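Local coordinates for protein acetyl xylan esterase (Geobacillus stearothermophilus, PDB 5BN1) that removes acetyl groups from the xylose units of xylan and xylo-oligosaccharides as a serine esterase of the GDSL (SGNH) family, working as a doughnut-shaped octamer, at residues A[102-106]-A[107-111]; A[112-115]-A[116-120]; A[144-147]-A[148-151]; A[151-154]-A[155-158]. The protein carries 1 engineered substitution. All coordinates share one frame; numbering follows the deposited sequence.

Interaction 1: A[102-106]-A[107-111]; sequences FMKEK and HVYLD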
loop_
_atom_site.group_PDB
_atom_site.type_symbol
_atom_site.label_atom_id
_atom_site.label_comp_id
_atom_site.label_asym_id
_atom_site.label_seq_id
_atom_site.Cartn_x
_atom_site.Cartn_y
_atom_site.Cartn_z
ATOM N N PHE A 102 -10.565 -26.592 22.960
ATOM C CA PHE A 102 -9.416 -27.196 23.743
ATOM C C PHE A 102 -8.523 -26.140 24.278
ATOM O O PHE A 102 -7.550 -26.490 25.028
ATOM C CB PHE A 102 -8.736 -28.227 22.841
ATOM C CG PHE A 102 -9.741 -29.291 22.364
ATOM C CD1 PHE A 102 -10.489 -30.020 23.255
ATOM C CD2 PHE A 102 -9.917 -29.488 21.049
ATOM C CE1 PHE A 102 -11.399 -30.973 22.794
ATOM C CE2 PHE A 102 -10.828 -30.395 20.589
ATOM C CZ PHE A 102 -11.564 -31.106 21.442
ATOM N N MET A 103 -8.725 -24.864 24.051
ATOM C CA MET A 103 -7.831 -23.806 24.545
ATOM C C MET A 103 -8.501 -23.217 25.793
ATOM O O MET A 103 -9.052 -22.113 25.724
ATOM C CB MET A 103 -7.539 -22.773 23.579
ATOM C CG MET A 103 -6.687 -23.298 22.382
ATOM S SD MET A 103 -6.296 -22.023 21.153
ATOM C CE MET A 103 -5.319 -20.801 21.996
ATOM N N LYS A 104 -8.575 -24.032 26.825
ATOM C CA LYS A 104 -9.449 -23.674 27.983
ATOM C C LYS A 104 -9.089 -22.376 28.647
ATOM O O LYS A 104 -9.965 -21.674 29.244
ATOM C CB LYS A 104 -9.533 -24.803 29.018
ATOM C CG LYS A 104 -10.111 -26.088 28.398
ATOM C CD LYS A 104 -10.180 -27.285 29.319
ATOM C CE LYS A 104 -10.691 -28.525 28.514
ATOM N NZ LYS A 104 -11.590 -28.254 27.310
ATOM N N GLU A 105 -7.832 -21.984 28.625
ATOM C CA GLU A 105 -7.461 -20.672 29.129
ATOM C C GLU A 105 -8.060 -19.461 28.431
ATOM O O GLU A 105 -8.123 -18.369 29.029
ATOM C CB GLU A 105 -5.899 -20.535 29.129
ATOM C CG GLU A 105 -5.215 -20.356 27.727
ATOM C CD GLU A 105 -5.268 -21.566 26.678
ATOM O OE1 GLU A 105 -5.634 -22.784 26.950
ATOM O OE2 GLU A 105 -4.910 -21.281 25.491
ATOM N N LYS A 106 -8.563 -19.580 27.190
ATOM C CA LYS A 106 -9.262 -18.524 26.549
ATOM C C LYS A 106 -10.784 -18.437 26.875
ATOM O O LYS A 106 -11.454 -17.448 26.441
ATOM C CB LYS A 106 -9.203 -18.748 25.031
ATOM C CG LYS A 106 -7.741 -18.659 24.527
ATOM C CD LYS A 106 -7.864 -18.594 23.004
ATOM C CE LYS A 106 -7.984 -17.134 22.481
ATOM N NZ LYS A 106 -6.729 -16.773 21.766
ATOM N N HIS A 107 -11.241 -19.480 27.566
ATOM C CA HIS A 107 -12.677 -19.627 27.946
ATOM C C HIS A 107 -12.877 -18.778 29.195
ATOM O O HIS A 107 -12.052 -18.760 30.031
ATOM C CB HIS A 107 -13.045 -21.029 28.260
ATOM C CG HIS A 107 -12.806 -22.016 27.137
ATOM N ND1 HIS A 107 -13.023 -23.347 27.261
ATOM C CD2 HIS A 107 -12.360 -21.810 25.850
ATOM C CE1 HIS A 107 -12.699 -23.966 26.132
ATOM N NE2 HIS A 107 -12.327 -23.052 25.280
ATOM N N VAL A 108 -14.004 -18.127 29.274
ATOM C CA VAL A 108 -14.428 -17.491 30.549
ATOM C C VAL A 108 -15.720 -18.171 30.901
ATOM O O VAL A 108 -16.786 -17.903 30.353
ATOM C CB VAL A 108 -14.589 -15.978 30.404
ATOM C CG1 VAL A 108 -15.120 -15.387 31.690
ATOM C CG2 VAL A 108 -13.328 -15.304 30.025
ATOM N N TYR A 109 -15.688 -19.124 31.850
ATOM C CA TYR A 109 -16.766 -19.978 32.292
ATOM C C TYR A 109 -17.692 -19.149 33.211
ATOM O O TYR A 109 -17.291 -18.047 33.605
ATOM C CB TYR A 109 -16.208 -21.205 32.997
ATOM C CG TYR A 109 -15.421 -22.102 32.061
ATOM C CD1 TYR A 109 -16.000 -22.646 30.937
ATOM C CD2 TYR A 109 -14.098 -22.480 32.395
ATOM C CE1 TYR A 109 -15.253 -23.433 30.087
ATOM C CE2 TYR A 109 -13.332 -23.203 31.468
ATOM C CZ TYR A 109 -13.944 -23.725 30.406
ATOM O OH TYR A 109 -13.238 -24.570 29.539
ATOM N N LEU A 110 -18.851 -19.725 33.437
ATOM C CA LEU A 110 -19.928 -18.932 34.059
ATOM C C LEU A 110 -19.524 -18.383 35.383
ATOM O O LEU A 110 -19.931 -17.303 35.742
ATOM C CB LEU A 110 -21.172 -19.786 34.109
ATOM C CG LEU A 110 -22.492 -19.038 34.467
ATOM C CD1 LEU A 110 -22.867 -18.183 33.244
ATOM C CD2 LEU A 110 -23.587 -19.973 34.796
ATOM N N ASP A 111 -18.788 -19.192 36.196
ATOM C CA ASP A 111 -18.341 -18.643 37.463
ATOM C C ASP A 111 -17.462 -17.436 37.403
ATOM O O ASP A 111 -17.672 -16.466 38.119
ATOM C CB ASP A 111 -17.649 -19.739 38.332
ATOM C CG ASP A 111 -16.414 -20.333 37.732
ATOM O OD1 ASP A 111 -16.285 -20.476 36.489
ATOM O OD2 ASP A 111 -15.469 -20.646 38.478
HETATM O O HOH W 1 -10.881 -20.562 31.985
HETATM O O HOH W 2 -14.199 -27.023 28.739
#
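His107 and Lys104 meet by both backbone and side chain where a short 3-10 turn, 104-106, precedes helix 110-124, with Tyr109 as the N-cap residue of that helix. The backbone part is a single bond, His107 N to Lys104 O at 3.0 Å; a water bridges the same Lys104 O to His107 O. The apolar part is a CH-pi contact. With its CG set beside the backbone N (chi1 -58°), His107 swings its ring beneath Lys104, whose CA stands 3.7 Å from the ring centroid, almost straight over one face; farther along the lysine, Lys104 CG packs 3.7 Å from Tyr109 OH. Side-chain polar bonds finish the contact: His107 ND1 and Tyr109 OH lie 2.6 Å apart in a hydrogen bond, and a second water links that hydroxyl to Lys104 NZ. On the other nitrogen, His107 NE2 bonds to Leu100 O, just past the end of helix 91-99. Were His107 an alanine, Tyr109 OH would probably lose its short bond and Leu100 O this partner, and a gap would open under Lys104. With both ring nitrogens engaged and one face covered by Lys104 CA, the rotation of the imidazole in the turn is fixed.

Interaction 2: A[112-115]-A[116-120]; sequences EYEA and TLRSL. With IMD (imidazole), chain F.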
loop_
_atom_site.group_PDB
_atom_site.type_symbol
_atom_site.label_atom_id
_atom_site.label_comp_id
_atom_site.label_asym_id
_atom_site.label_seq_id
_atom_site.Cartn_x
_atom_site.Cartn_y
_atom_site.Cartn_z
ATOM N N GLU A 112 -16.477 -17.407 36.479
ATOM C CA GLU A 112 -15.660 -16.253 36.255
ATOM C C GLU A 112 -16.483 -15.097 35.673
ATOM O O GLU A 112 -16.292 -14.002 36.108
ATOM C CB GLU A 112 -14.454 -16.567 35.362
ATOM C CG GLU A 112 -13.537 -15.432 35.200
ATOM C CD GLU A 112 -12.294 -15.671 34.312
ATOM O OE1 GLU A 112 -12.153 -16.787 33.790
ATOM O OE2 GLU A 112 -11.551 -14.709 34.132
ATOM N N TYR A 113 -17.355 -15.422 34.773
ATOM C CA TYR A 113 -18.199 -14.387 34.149
ATOM C C TYR A 113 -19.086 -13.653 35.166
ATOM O O TYR A 113 -19.005 -12.416 35.242
ATOM C CB TYR A 113 -19.016 -14.998 33.027
ATOM C CG TYR A 113 -19.862 -14.013 32.282
ATOM C CD1 TYR A 113 -19.317 -13.242 31.286
ATOM C CD2 TYR A 113 -21.202 -13.949 32.537
ATOM C CE1 TYR A 113 -20.081 -12.352 30.588
ATOM C CE2 TYR A 113 -22.051 -13.064 31.806
ATOM C CZ TYR A 113 -21.425 -12.271 30.828
ATOM O OH TYR A 113 -22.279 -11.417 30.141
ATOM N N GLU A 114 -19.796 -14.441 35.919
ATOM C CA GLU A 114 -20.692 -13.843 36.911
ATOM C C GLU A 114 -19.900 -13.067 37.911
ATOM O O GLU A 114 -20.275 -11.946 38.307
ATOM C CB GLU A 114 -21.590 -14.909 37.590
ATOM C CG GLU A 114 -22.676 -14.342 38.524
ATOM C CD GLU A 114 -22.245 -14.127 39.962
ATOM O OE1 GLU A 114 -21.129 -14.445 40.364
ATOM O OE2 GLU A 114 -23.156 -13.513 40.650
ATOM N N ALA A 115 -18.824 -13.645 38.467
ATOM C CA ALA A 115 -18.141 -12.890 39.504
ATOM C C ALA A 115 -17.479 -11.677 39.075
ATOM O O ALA A 115 -17.526 -10.639 39.754
ATOM C CB ALA A 115 -17.104 -13.783 40.118
ATOM N N THR A 116 -16.895 -11.681 37.823
ATOM C CA THR A 116 -16.193 -10.538 37.342
ATOM C C THR A 116 -17.225 -9.428 36.918
ATOM O O THR A 116 -17.027 -8.280 37.276
ATOM C CB THR A 116 -15.292 -10.921 36.146
ATOM O OG1 THR A 116 -14.358 -11.961 36.539
ATOM C CG2 THR A 116 -14.528 -9.737 35.622
ATOM N N LEU A 117 -18.273 -9.806 36.227
ATOM C CA LEU A 117 -19.235 -8.815 35.757
ATOM C C LEU A 117 -19.870 -8.140 36.984
ATOM O O LEU A 117 -19.994 -6.929 37.022
ATOM C CB LEU A 117 -20.280 -9.411 34.867
ATOM C CG LEU A 117 -21.322 -8.413 34.268
ATOM C CD1 LEU A 117 -20.653 -7.274 33.513
ATOM C CD2 LEU A 117 -22.292 -9.152 33.396
ATOM N N ARG A 118 -20.227 -9.000 37.916
ATOM C CA ARG A 118 -20.869 -8.511 39.155
ATOM C C ARG A 118 -19.943 -7.540 39.824
ATOM O O ARG A 118 -20.393 -6.465 40.295
ATOM C CB ARG A 118 -21.291 -9.682 40.057
ATOM C CG ARG A 118 -21.861 -9.220 41.404
ATOM C CD ARG A 118 -22.378 -10.464 42.070
ATOM N NE ARG A 118 -22.849 -10.104 43.398
ATOM C CZ ARG A 118 -22.045 -10.029 44.421
ATOM N NH1 ARG A 118 -20.753 -10.267 44.454
ATOM N NH2 ARG A 118 -22.623 -9.710 45.608
ATOM N N SER A 119 -18.670 -7.872 39.991
ATOM C CA SER A 119 -17.762 -7.009 40.625
ATOM C C SER A 119 -17.542 -5.698 39.936
ATOM O O SER A 119 -17.472 -4.601 40.564
ATOM C CB SER A 119 -16.406 -7.668 40.778
ATOM O OG SER A 119 -15.457 -6.822 41.357
ATOM N N LEU A 120 -17.493 -5.717 38.609
ATOM C CA LEU A 120 -17.344 -4.502 37.848
ATOM C C LEU A 120 -18.590 -3.606 38.085
ATOM O O LEU A 120 -18.418 -2.381 38.158
ATOM C CB LEU A 120 -17.178 -4.817 36.325
ATOM C CG LEU A 120 -15.797 -5.379 36.063
ATOM C CD1 LEU A 120 -15.759 -5.808 34.575
ATOM C CD2 LEU A 120 -14.605 -4.541 36.318
HETATM N N1 IMD F . -27.556 -13.142 40.721
HETATM C C2 IMD F . -26.160 -12.755 40.662
HETATM N N3 IMD F . -25.656 -13.757 40.064
HETATM C C4 IMD F . -26.462 -14.883 40.048
HETATM C C5 IMD F . -27.777 -14.469 40.363
HETATM O O HOH W 3 -12.071 -12.209 35.073
HETATM O O HOH W 4 -18.595 -10.696 42.361
#
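Contacts of the i to i+4 kind, between successive turns of one helix, join 112-115 to 116-120 within helix 110-124, which runs along the outside of the fold between helices 66-78 and 146-165. Thr116 makes two of them at one oxygen. Its OG1 sits beside its own backbone N (chi1 -58°) and turns back to donate to Glu112 O at 2.8 Å, while Thr116 N reaches the same oxygen at 2.9 Å. The two donors come from opposite faces of the carbonyl plane, so one acceptor is gripped twice. Glu112 lies alongside Thr116, extended, and a water donates to both Glu112 OE2 and Thr116 OG1; the other carboxylate oxygen, OE1, forms a salt bridge with Arg67 of helix 66-78. In the SGNH hydrolase fold, helices such as this one flank a parallel sheet. The buried side of helix 110-124 is carried by Tyr113 and Leu117, which lie side by side, with Leu117 CD2 4.1 Å from Tyr113 CZ. The Tyr113 hydroxyl is held by Ile89 O, and its ring meets that of Tyr154 on helix 146-165. On another side, Arg118 CD passes 3.5 Å from Glu114 OE2, yet Arg118 NE stays 4.4 Å from that oxygen, which lies well out of the guanidinium plane. Arg118 instead forms its salt bridge with Glu164, and a water in the guanidinium plane connects Arg118 NH1 to Ala115 O. Glu114 OE2 receives a weak bond from N3 of an imidazole, probably a crystallisation additive, at 2.6 Å.

Interaction 3: A[144-147]-A[148-151]; sequences QDPM and RRTM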
loop_
_atom_site.group_PDB
_atom_site.type_symbol
_atom_site.label_atom_id
_atom_site.label_comp_id
_atom_site.label_asym_id
_atom_site.label_seq_id
_atom_site.Cartn_x
_atom_site.Cartn_y
_atom_site.Cartn_z
ATOM N N GLN A 144 -32.002 -24.864 21.395
ATOM C CA GLN A 144 -31.246 -26.041 21.767
ATOM C C GLN A 144 -29.882 -26.149 21.028
ATOM O O GLN A 144 -29.086 -27.049 21.263
ATOM C CB GLN A 144 -32.032 -27.312 21.509
ATOM C CG GLN A 144 -33.202 -27.425 22.563
ATOM C CD GLN A 144 -32.866 -26.997 24.066
ATOM O OE1 GLN A 144 -31.925 -27.510 24.752
ATOM N NE2 GLN A 144 -33.596 -25.990 24.541
ATOM N N ASP A 145 -29.597 -25.165 20.137
ATOM C CA ASP A 145 -28.231 -25.161 19.608
ATOM C C ASP A 145 -27.325 -24.936 20.819
ATOM O O ASP A 145 -27.553 -24.049 21.626
ATOM C CB ASP A 145 -28.065 -23.983 18.608
ATOM C CG ASP A 145 -26.626 -23.788 18.127
ATOM O OD1 ASP A 145 -25.906 -23.097 18.797
ATOM O OD2 ASP A 145 -26.337 -24.437 17.115
ATOM N N PRO A 146 -26.243 -25.708 20.953
ATOM C CA PRO A 146 -25.485 -25.589 22.158
ATOM C C PRO A 146 -24.980 -24.248 22.534
ATOM O O PRO A 146 -24.996 -23.784 23.670
ATOM C CB PRO A 146 -24.290 -26.566 21.920
ATOM C CG PRO A 146 -24.811 -27.571 21.016
ATOM C CD PRO A 146 -25.834 -26.854 20.141
ATOM N N MET A 147 -24.492 -23.476 21.540
ATOM C CA MET A 147 -23.911 -22.169 21.843
ATOM C C MET A 147 -25.083 -21.168 22.157
ATOM O O MET A 147 -24.871 -20.301 22.995
ATOM C CB MET A 147 -23.040 -21.616 20.698
ATOM C CG MET A 147 -22.508 -20.281 21.023
ATOM S SD MET A 147 -21.107 -19.816 19.954
ATOM C CE MET A 147 -21.029 -18.090 20.289
ATOM N N ARG A 148 -26.221 -21.290 21.477
ATOM C CA ARG A 148 -27.328 -20.472 21.830
ATOM C C ARG A 148 -27.792 -20.683 23.290
ATOM O O ARG A 148 -28.067 -19.753 24.011
ATOM C CB ARG A 148 -28.514 -20.713 20.865
ATOM C CG ARG A 148 -29.821 -20.004 21.249
ATOM C CD ARG A 148 -29.829 -18.502 21.257
ATOM N NE ARG A 148 -30.967 -17.962 22.064
ATOM C CZ ARG A 148 -32.216 -18.047 21.670
ATOM N NH1 ARG A 148 -32.562 -18.330 20.447
ATOM N NH2 ARG A 148 -33.150 -17.763 22.612
ATOM N N ARG A 149 -27.827 -21.973 23.633
ATOM C CA ARG A 149 -28.234 -22.341 25.030
ATOM C C ARG A 149 -27.309 -21.774 26.039
ATOM O O ARG A 149 -27.712 -21.167 27.058
ATOM C CB ARG A 149 -28.369 -23.825 25.114
ATOM C CG ARG A 149 -28.855 -24.313 26.467
ATOM C CD ARG A 149 -29.149 -25.830 26.325
ATOM N NE ARG A 149 -27.985 -26.644 25.996
ATOM C CZ ARG A 149 -27.826 -27.611 25.015
ATOM N NH1 ARG A 149 -28.772 -28.010 24.120
ATOM N NH2 ARG A 149 -26.637 -28.233 24.932
ATOM N N THR A 150 -25.993 -21.891 25.798
ATOM C CA THR A 150 -25.046 -21.243 26.649
ATOM C C THR A 150 -25.177 -19.782 26.785
ATOM O O THR A 150 -25.124 -19.111 27.787
ATOM C CB THR A 150 -23.604 -21.766 26.348
ATOM O OG1 THR A 150 -23.548 -23.205 26.388
ATOM C CG2 THR A 150 -22.567 -21.151 27.179
ATOM N N MET A 151 -25.306 -19.152 25.584
ATOM C CA MET A 151 -25.440 -17.741 25.576
ATOM C C MET A 151 -26.656 -17.239 26.411
ATOM O O MET A 151 -26.545 -16.249 27.091
ATOM C CB MET A 151 -25.566 -17.222 24.102
ATOM C CG MET A 151 -25.175 -15.802 23.938
ATOM S SD MET A 151 -23.434 -15.402 24.170
ATOM C CE MET A 151 -22.860 -16.060 22.603
HETATM O O HOH W 5 -25.162 -25.825 25.680
#
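Asp145 holds its CG anti to the backbone N (chi1 173°), which carries OD1 over the first turn of helix 146-165, where Arg148 N donates to it at 3.2 Å. Asp145 is the N-cap residue: its OD1 takes the Arg148 bond on its anti lone pair and a weak one from Met147 N, while Asp145 O accepts from Arg149 N at 2.9 Å. The first N-H groups of a helix have no carbonyl of a preceding turn to bond, and the carboxylate accepts from them instead. Arg149 leaves the same turn with an extended start and then bends at chi3 (63°), a fold that brings its guanidinium back past Pro146 to Gln144. Arg149 NH1 donates to Gln144 OE1 at 3.3 Å, the amide and guanidinium planes only 26° apart, and Pro146 CA lies over one guanidinium face. On the buried side Met147 and Met151 run side by side, their CE methyls 3.6 Å apart. Asp145 OD1 also bonds to Tyr184 of a neighbouring subunit, so the cap lies at a subunit interface. With an alanine here, Arg148 N and Met147 N would probably be left without their capping acceptor, and that tyrosine without its bond. Within the chain, Met147 packs against Trp95 and Tyr98 of helix 91-99, Arg148 rests on helix 172-180, and helix 146-165 itself is the crossover between strands 130-134 and 168-170.

Interaction 4: A[151-154]-A[155-158]; sequences MDQY and GRVV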
loop_
_atom_site.group_PDB
_atom_site.type_symbol
_atom_site.label_atom_id
_atom_site.label_comp_id
_atom_site.label_asym_id
_atom_site.label_seq_id
_atom_site.Cartn_x
_atom_site.Cartn_y
_atom_site.Cartn_z
ATOM N N MET A 151 -25.306 -19.152 25.584
ATOM C CA MET A 151 -25.440 -17.741 25.576
ATOM C C MET A 151 -26.656 -17.239 26.411
ATOM O O MET A 151 -26.545 -16.249 27.091
ATOM C CB MET A 151 -25.566 -17.222 24.102
ATOM C CG MET A 151 -25.175 -15.802 23.938
ATOM S SD MET A 151 -23.434 -15.402 24.170
ATOM C CE MET A 151 -22.860 -16.060 22.603
ATOM N N ASP A 152 -27.758 -17.977 26.277
ATOM C CA ASP A 152 -28.992 -17.675 27.060
ATOM C C ASP A 152 -28.679 -17.738 28.564
ATOM O O ASP A 152 -29.124 -16.860 29.354
ATOM C CB ASP A 152 -30.150 -18.509 26.728
ATOM C CG ASP A 152 -30.838 -18.166 25.401
ATOM O OD1 ASP A 152 -30.387 -17.286 24.721
ATOM O OD2 ASP A 152 -31.776 -18.959 25.115
ATOM N N GLN A 153 -27.849 -18.718 28.937
ATOM C CA GLN A 153 -27.449 -18.819 30.377
ATOM C C GLN A 153 -26.674 -17.642 30.847
ATOM O O GLN A 153 -26.873 -17.042 31.897
ATOM C CB GLN A 153 -26.748 -20.125 30.581
ATOM C CG GLN A 153 -26.326 -20.256 32.045
ATOM C CD GLN A 153 -25.698 -21.602 32.300
ATOM O OE1 GLN A 153 -24.799 -22.102 31.519
ATOM N NE2 GLN A 153 -26.250 -22.296 33.299
ATOM N N TYR A 154 -25.682 -17.116 30.054
ATOM C CA TYR A 154 -24.939 -15.902 30.330
ATOM C C TYR A 154 -25.860 -14.697 30.354
ATOM O O TYR A 154 -25.695 -13.817 31.195
ATOM C CB TYR A 154 -23.762 -15.718 29.344
ATOM C CG TYR A 154 -22.522 -16.582 29.625
ATOM C CD1 TYR A 154 -22.635 -17.987 29.613
ATOM C CD2 TYR A 154 -21.293 -16.013 29.818
ATOM C CE1 TYR A 154 -21.512 -18.811 29.920
ATOM C CE2 TYR A 154 -20.173 -16.802 30.078
ATOM C CZ TYR A 154 -20.332 -18.159 30.077
ATOM O OH TYR A 154 -19.203 -18.988 30.350
ATOM N N GLY A 155 -26.818 -14.650 29.446
ATOM C CA GLY A 155 -27.797 -13.588 29.473
ATOM C C GLY A 155 -28.629 -13.573 30.804
ATOM O O GLY A 155 -28.976 -12.495 31.186
ATOM N N ARG A 156 -28.956 -14.750 31.282
ATOM C CA ARG A 156 -29.675 -14.867 32.618
ATOM C C ARG A 156 -28.837 -14.225 33.669
ATOM O O ARG A 156 -29.345 -13.475 34.564
ATOM C CB ARG A 156 -30.032 -16.275 32.946
ATOM C CG ARG A 156 -31.067 -16.867 32.132
ATOM C CD ARG A 156 -31.734 -18.090 32.728
ATOM N NE ARG A 156 -30.850 -19.251 32.822
ATOM C CZ ARG A 156 -30.615 -20.106 31.881
ATOM N NH1 ARG A 156 -31.061 -19.949 30.625
ATOM N NH2 ARG A 156 -29.805 -21.126 32.090
ATOM N N VAL A 157 -27.513 -14.429 33.690
ATOM C CA VAL A 157 -26.610 -13.746 34.596
ATOM C C VAL A 157 -26.707 -12.293 34.523
ATOM O O VAL A 157 -26.772 -11.551 35.485
ATOM C CB VAL A 157 -25.140 -14.254 34.523
ATOM C CG1 VAL A 157 -24.180 -13.276 35.165
ATOM C CG2 VAL A 157 -25.035 -15.734 34.995
ATOM N N VAL A 158 -26.615 -11.745 33.283
ATOM C CA VAL A 158 -26.718 -10.331 33.104
ATOM C C VAL A 158 -28.025 -9.725 33.729
ATOM O O VAL A 158 -27.928 -8.658 34.352
ATOM C CB VAL A 158 -26.543 -10.026 31.592
ATOM C CG1 VAL A 158 -26.717 -8.529 31.376
ATOM C CG2 VAL A 158 -25.124 -10.432 31.114
#
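Gln153 and Arg156 make the chief side-chain contact, the arginine curling back over the preceding turn of the helix. Arg156 NH2 lies 3.6 Å from both CB and CG of Gln153, and Gln153 CA sits 3.6 Å above the guanidinium plane, toward its rim. The glutamine amide is turned 52° from that plane, and the two side chains meet through aliphatic carbon. A bend at chi3 (-68°) lays the guanidinium against the helix.

The next shell is the backbone. Arg156 N donates to Asp152 O at 2.9 Å, Gly155 N to Met151 O at 2.9 Å, and Val157 N and Val158 N follow to Gln153 O and Tyr154 O: four consecutive alpha-helical bonds. Val158 CG2 also packs 3.4 Å from Tyr154 O. Gly155 keeps ordinary helical torsions, so here it does not interrupt the helix, which is the helix of the beta-alpha-beta unit joining strands 130-134 and 168-170.

Farther out, other side chains pack against neighbouring elements. Tyr154 OH bonds to Val108 O and to Gln97 of helix 91-99. Val157 rests on Leu110, and Met151 packs on Val94 and Pro136. Asp152 OD1 is taken up by a salt bridge with Arg148, one turn earlier.

Asp152 OD2 and Arg156 NH1 remain 5.6 Å apart, so their opposite charges probably attract only at a distance; what this contact offers the guanidinium is a covering of carbon over one face, with the helical bonds satisfying the backbone beneath.

How the interactions relate
From the N terminus, interaction 1 closes the end of the loop between helices 91-99 and 110-124, and interaction 2 continues along the second of these, with Val108 CG1 packing against Tyr113 N. Interaction 3 then opens helix 146-165, and interaction 4 carries it on, sharing Met151. All four are local and run in series; none encloses another, though 3 and 4 overlap at that methionine. Space reunites what sequence separates: interactions 2 and 4 lie 12 Å apart between centres, and Val157 meets Glu114 between them. The bond between Val108 O and Tyr154 OH joins interactions 1 and 4, so the 102-109 loop and helix 110-124 are both tied to helix 146-165. Interactions 1 and 3 do not touch.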